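Local coordinates for protein salt-tolerant glutaminase (Micrococcus luteus, PDB 3AGD) that probably hydrolyses L-glutamine to L-glutamate and ammonium and is a salt-tolerant glutaminase, at residues 1-4 with 5-8; 296-299 with 300-304. All coordinates share one frame; numbering follows the deposited sequence.

Contact 1 (1-4 with 5-8); sequences MRHP and IPDY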
loop_
_atom_site.group_PDB
_atom_site.type_symbol
_atom_site.label_atom_id
_atom_site.label_comp_id
_atom_site.label_asym_id
_atom_site.label_seq_id
_atom_site.Cartn_x
_atom_site.Cartn_y
_atom_site.Cartn_z
ATOM N N MET A 1 -1.626 -21.437 -25.913
ATOM C CA MET A 1 -0.856 -21.774 -24.680
ATOM C C MET A 1 -1.736 -21.611 -23.449
ATOM O O MET A 1 -2.802 -20.994 -23.511
ATOM C CB MET A 1 0.351 -20.849 -24.537
ATOM C CG MET A 1 -0.031 -19.388 -24.346
ATOM S SD MET A 1 1.384 -18.341 -23.988
ATOM C CE MET A 1 1.415 -18.415 -22.195
ATOM N N ARG A 2 -1.280 -22.164 -22.330
ATOM C CA ARG A 2 -2.014 -22.061 -21.077
ATOM C C ARG A 2 -1.319 -21.067 -20.152
ATOM O O ARG A 2 -0.090 -21.037 -20.064
ATOM C CB ARG A 2 -2.103 -23.420 -20.386
ATOM C CG ARG A 2 -2.801 -24.491 -21.197
ATOM C CD ARG A 2 -3.416 -25.524 -20.276
ATOM N NE ARG A 2 -2.456 -26.013 -19.290
ATOM C CZ ARG A 2 -2.784 -26.754 -18.237
ATOM N NH1 ARG A 2 -4.051 -27.093 -18.033
ATOM N NH2 ARG A 2 -1.847 -27.156 -17.388
ATOM N N HIS A 3 -2.115 -20.255 -19.465
ATOM C CA HIS A 3 -1.579 -19.260 -18.545
ATOM C C HIS A 3 -0.809 -19.983 -17.446
ATOM O O HIS A 3 -1.310 -20.932 -16.852
ATOM C CB HIS A 3 -2.725 -18.451 -17.946
ATOM C CG HIS A 3 -2.314 -17.104 -17.445
ATOM N ND1 HIS A 3 -1.435 -16.936 -16.398
ATOM C CD2 HIS A 3 -2.645 -15.860 -17.864
ATOM C CE1 HIS A 3 -1.242 -15.645 -16.193
ATOM N NE2 HIS A 3 -1.966 -14.971 -17.070
ATOM N N PRO A 4 0.426 -19.550 -17.164
ATOM C CA PRO A 4 1.211 -20.213 -16.117
ATOM C C PRO A 4 0.721 -20.054 -14.671
ATOM O O PRO A 4 0.953 -20.934 -13.841
ATOM C CB PRO A 4 2.617 -19.644 -16.325
ATOM C CG PRO A 4 2.360 -18.295 -16.884
ATOM C CD PRO A 4 1.233 -18.537 -17.863
ATOM N N ILE A 5 0.042 -18.952 -14.365
ATOM C CA ILE A 5 -0.430 -18.734 -12.999
ATOM C C ILE A 5 -1.337 -19.847 -12.468
ATOM O O ILE A 5 -1.212 -20.248 -11.313
ATOM C CB ILE A 5 -1.115 -17.353 -12.857
ATOM C CG1 ILE A 5 -0.055 -16.256 -13.012
ATOM C CG2 ILE A 5 -1.783 -17.222 -11.482
ATOM C CD1 ILE A 5 -0.584 -14.857 -12.877
ATOM N N PRO A 6 -2.262 -20.359 -13.299
ATOM C CA PRO A 6 -3.139 -21.434 -12.822
ATOM C C PRO A 6 -2.319 -22.693 -12.520
ATOM O O PRO A 6 -2.655 -23.465 -11.621
ATOM C CB PRO A 6 -4.096 -21.640 -13.993
ATOM C CG PRO A 6 -4.205 -20.269 -14.569
ATOM C CD PRO A 6 -2.761 -19.811 -14.571
ATOM N N ASP A 7 -1.246 -22.890 -13.284
ATOM C CA ASP A 7 -0.363 -24.038 -13.094
ATOM C C ASP A 7 0.394 -23.867 -11.783
ATOM O O ASP A 7 0.615 -24.830 -11.045
ATOM C CB ASP A 7 0.616 -24.152 -14.263
ATOM C CG ASP A 7 -0.044 -24.683 -15.528
ATOM O OD1 ASP A 7 0.611 -24.669 -16.591
ATOM O OD2 ASP A 7 -1.213 -25.120 -15.457
ATOM N N TYR A 8 0.796 -22.632 -11.501
ATOM C CA TYR A 8 1.493 -22.329 -10.262
ATOM C C TYR A 8 0.583 -22.703 -9.093
ATOM O O TYR A 8 1.004 -23.363 -8.144
ATOM C CB TYR A 8 1.813 -20.837 -10.172
ATOM C CG TYR A 8 2.148 -20.410 -8.762
ATOM C CD1 TYR A 8 3.420 -20.618 -8.234
ATOM C CD2 TYR A 8 1.165 -19.878 -7.928
ATOM C CE1 TYR A 8 3.704 -20.313 -6.906
ATOM C CE2 TYR A 8 1.438 -19.572 -6.599
ATOM C CZ TYR A 8 2.706 -19.795 -6.094
ATOM O OH TYR A 8 2.966 -19.529 -4.772
#
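The N-cap of helix 4-16, the first helix of the chain, is built where the His3 imidazole meets the backbone of Ile5. Ile5 N donates to His3 ND1 at 3.2 Å with an N-H...N angle of 156°, and the donor lies almost in the ring plane, so the ring nitrogen is met squarely at the edge. This geometry requires ND1 to accept, which places any single ring proton on NE2; that atom makes a weak hydrogen bond to Asp345 of the second subunit. The His3 chi1 of -157° sets CG opposite the backbone N and lays the imidazole alongside the Ile5 side chain, and His3 CE1 packs on Ile5 CG1 at 3.4 Å. Pro6 crosses His3 at about a right angle, its CD 3.6 Å from His3 CB. The first full helical turn closes by Tyr8 N to Pro4 O, 2.9 Å. Farther out, Arg2 bends at chi3 and reaches across to Asp7, bringing Arg2 NH2 to 2.9 Å from Asp7 OD2. The guanidinium and carboxylate planes are 46° apart and the oxygen lies well out of the guanidinium plane, so this is a salt bridge of charges without a directed N-H. Asp7 has a firmer partner in Arg431 of the second subunit, which bridges to OD1 and also donates to Arg2 O. His51 on strand 50-54 meets the His3 ring within the same chain, and Leu344 of the second subunit packs on His3 and Pro4. The two side-chain polar interactions therefore differ in kind: the in-plane imidazole bond satisfies an amide of the first helical turn and helps to fix the ring's rotation, whereas the Arg2 pairing, made by a poorly ordered side chain, probably contributes mainly electrostatics beside a carboxylate already engaged at the subunit interface.

Contact 2 (296-299 with 300-304); sequences RRLS and EDFRL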
loop_
_atom_site.group_PDB
_atom_site.type_symbol
_atom_site.label_atom_id
_atom_site.label_comp_id
_atom_site.label_asym_id
_atom_site.label_seq_id
_atom_site.Cartn_x
_atom_site.Cartn_y
_atom_site.Cartn_z
ATOM N N ARG A 296 0.839 -16.826 2.634
ATOM C CA ARG A 296 2.247 -16.543 2.906
ATOM C C ARG A 296 3.077 -16.905 1.674
ATOM O O ARG A 296 3.994 -16.177 1.300
ATOM C CB ARG A 296 2.741 -17.347 4.115
ATOM C CG ARG A 296 2.113 -16.938 5.451
ATOM C CD ARG A 296 2.697 -17.759 6.593
ATOM N NE ARG A 296 2.005 -17.556 7.866
ATOM C CZ ARG A 296 2.133 -16.482 8.643
ATOM N NH1 ARG A 296 2.931 -15.482 8.292
ATOM N NH2 ARG A 296 1.465 -16.418 9.786
ATOM N N ARG A 297 2.744 -18.028 1.040
ATOM C CA ARG A 297 3.462 -18.463 -0.155
ATOM C C ARG A 297 3.182 -17.550 -1.351
ATOM O O ARG A 297 4.078 -17.279 -2.147
ATOM C CB ARG A 297 3.097 -19.912 -0.504
ATOM C CG ARG A 297 3.836 -20.961 0.323
ATOM C CD ARG A 297 5.327 -20.997 -0.031
ATOM N NE ARG A 297 5.588 -21.559 -1.359
ATOM C CZ ARG A 297 5.648 -22.862 -1.626
ATOM N NH1 ARG A 297 5.470 -23.752 -0.658
ATOM N NH2 ARG A 297 5.883 -23.281 -2.865
ATOM N N LEU A 298 1.945 -17.078 -1.486
ATOM C CA LEU A 298 1.611 -16.188 -2.595
ATOM C C LEU A 298 2.425 -14.905 -2.469
ATOM O O LEU A 298 2.953 -14.390 -3.452
ATOM C CB LEU A 298 0.119 -15.851 -2.590
ATOM C CG LEU A 298 -0.855 -16.944 -3.033
ATOM C CD1 LEU A 298 -2.284 -16.450 -2.869
ATOM C CD2 LEU A 298 -0.586 -17.310 -4.481
ATOM N N SER A 299 2.522 -14.397 -1.244
ATOM C CA SER A 299 3.277 -13.181 -0.974
ATOM C C SER A 299 4.764 -13.369 -1.279
ATOM O O SER A 299 5.387 -12.519 -1.924
ATOM C CB SER A 299 3.101 -12.766 0.491
ATOM O OG SER A 299 4.062 -11.788 0.862
ATOM N N GLU A 300 5.331 -14.483 -0.824
ATOM C CA GLU A 300 6.746 -14.749 -1.053
ATOM C C GLU A 300 7.116 -15.148 -2.482
ATOM O O GLU A 300 8.080 -14.623 -3.038
ATOM C CB GLU A 300 7.257 -15.829 -0.098
ATOM C CG GLU A 300 8.723 -16.164 -0.331
ATOM C CD GLU A 300 9.273 -17.154 0.673
ATOM O OE1 GLU A 300 8.672 -18.241 0.832
ATOM O OE2 GLU A 300 10.313 -16.845 1.298
ATOM N N ASP A 301 6.364 -16.074 -3.069
ATOM C CA ASP A 301 6.656 -16.539 -4.421
ATOM C C ASP A 301 6.472 -15.476 -5.495
ATOM O O ASP A 301 7.236 -15.417 -6.454
ATOM C CB ASP A 301 5.788 -17.751 -4.767
ATOM C CG ASP A 301 6.113 -18.953 -3.916
ATOM O OD1 ASP A 301 7.246 -19.009 -3.397
ATOM O OD2 ASP A 301 5.246 -19.847 -3.778
ATOM N N PHE A 302 5.452 -14.645 -5.339
ATOM C CA PHE A 302 5.175 -13.600 -6.310
ATOM C C PHE A 302 5.684 -12.242 -5.837
ATOM O O PHE A 302 5.515 -11.233 -6.524
ATOM C CB PHE A 302 3.666 -13.535 -6.569
ATOM C CG PHE A 302 3.131 -14.706 -7.351
ATOM C CD1 PHE A 302 1.856 -15.206 -7.094
ATOM C CD2 PHE A 302 3.880 -15.280 -8.376
ATOM C CE1 PHE A 302 1.332 -16.262 -7.850
ATOM C CE2 PHE A 302 3.365 -16.337 -9.140
ATOM C CZ PHE A 302 2.090 -16.826 -8.876
ATOM N N ARG A 303 6.322 -12.229 -4.671
ATOM C CA ARG A 303 6.839 -10.997 -4.080
ATOM C C ARG A 303 5.765 -9.913 -4.071
ATOM O O ARG A 303 5.969 -8.799 -4.559
ATOM C CB ARG A 303 8.080 -10.520 -4.834
ATOM C CG ARG A 303 9.233 -11.506 -4.756
ATOM C CD ARG A 303 9.736 -11.661 -3.327
ATOM N NE ARG A 303 10.588 -12.838 -3.172
ATOM C CZ ARG A 303 11.426 -13.028 -2.156
ATOM N NH1 ARG A 303 12.161 -14.132 -2.094
ATOM N NH2 ARG A 303 11.543 -12.107 -1.210
ATOM N N LEU A 304 4.612 -10.273 -3.517
ATOM C CA LEU A 304 3.480 -9.371 -3.399
ATOM C C LEU A 304 3.497 -8.784 -1.988
ATOM O O LEU A 304 3.812 -9.479 -1.020
ATOM C CB LEU A 304 2.173 -10.132 -3.643
ATOM C CG LEU A 304 1.925 -10.557 -5.094
ATOM C CD1 LEU A 304 0.721 -11.477 -5.182
ATOM C CD2 LEU A 304 1.697 -9.315 -5.944
HETATM O O HOH W 1 6.392 -22.234 -5.847
#
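Successive bends at chi2 (-69°) and chi3 (-71°) turn the Arg297 side chain forward along its helix, toward Asp301, which holds CG anti to its own carbonyl carbon and reaches back one turn to meet it. Arg297 NE donates to Asp301 OD2 at 3.0 Å, on the syn side of the carboxylate, in a salt bridge whose two planes stand 79° apart. Water 1 lies at the guanidinium edge, accepting from Arg297 NH2 at 3.2 Å and giving a weak bond to Asp301 OD2. That oxygen probably also pairs with the hydroxyl of Tyr8, so several polar groups gather on it. In the backbone, Asp301 N donates to Arg297 O at 2.7 Å. Leu298 CD2 lies 4.0 Å from Phe302 CE1, the two side chains lying side by side. The helix ends in a Schellman motif: Arg303 has positive phi, Leu304 N bonds to Ser299 O at 2.9 Å in the carbonyl plane, and Arg303 N makes a weak bond to Glu300 O. Ser299 OG is hydrogen-bonded to Val253 O. Leu298 packs both on Leu9 of helix 4-16 and on Ile41 and Leu43 of strand 40-44, so the two helices lie side by side against the antiparallel sheet, consistent with a beta-lactamase-like fold; Glu15 of helix 4-16 pairs with Arg297, and past the helix end Phe302 meets Phe337 of the second subunit.

How the contacts relate
Contact 1 starts the first helix of the chain and contact 2 ends helix 289-301; although far apart in sequence, they meet through Tyr8, with their centres about 16 Å apart. Tyr8 OH lies 2.5 Å from Asp301 OD2, a probable hydrogen bond, and the Tyr8 ring atom CD2 comes within 3.3 Å of Phe302 CZ. Leu298 CD2 adds an apolar touch at 3.7 Å from Tyr8 CE2. Both contacts also reach the second subunit, so this junction of helices adjoins the interface with that subunit. Contact 1 lies away from the substrate-binding residues, whereas in contact 2 the Arg296 side chain is about 11 Å from that of Tyr243, a predicted substrate-binding residue.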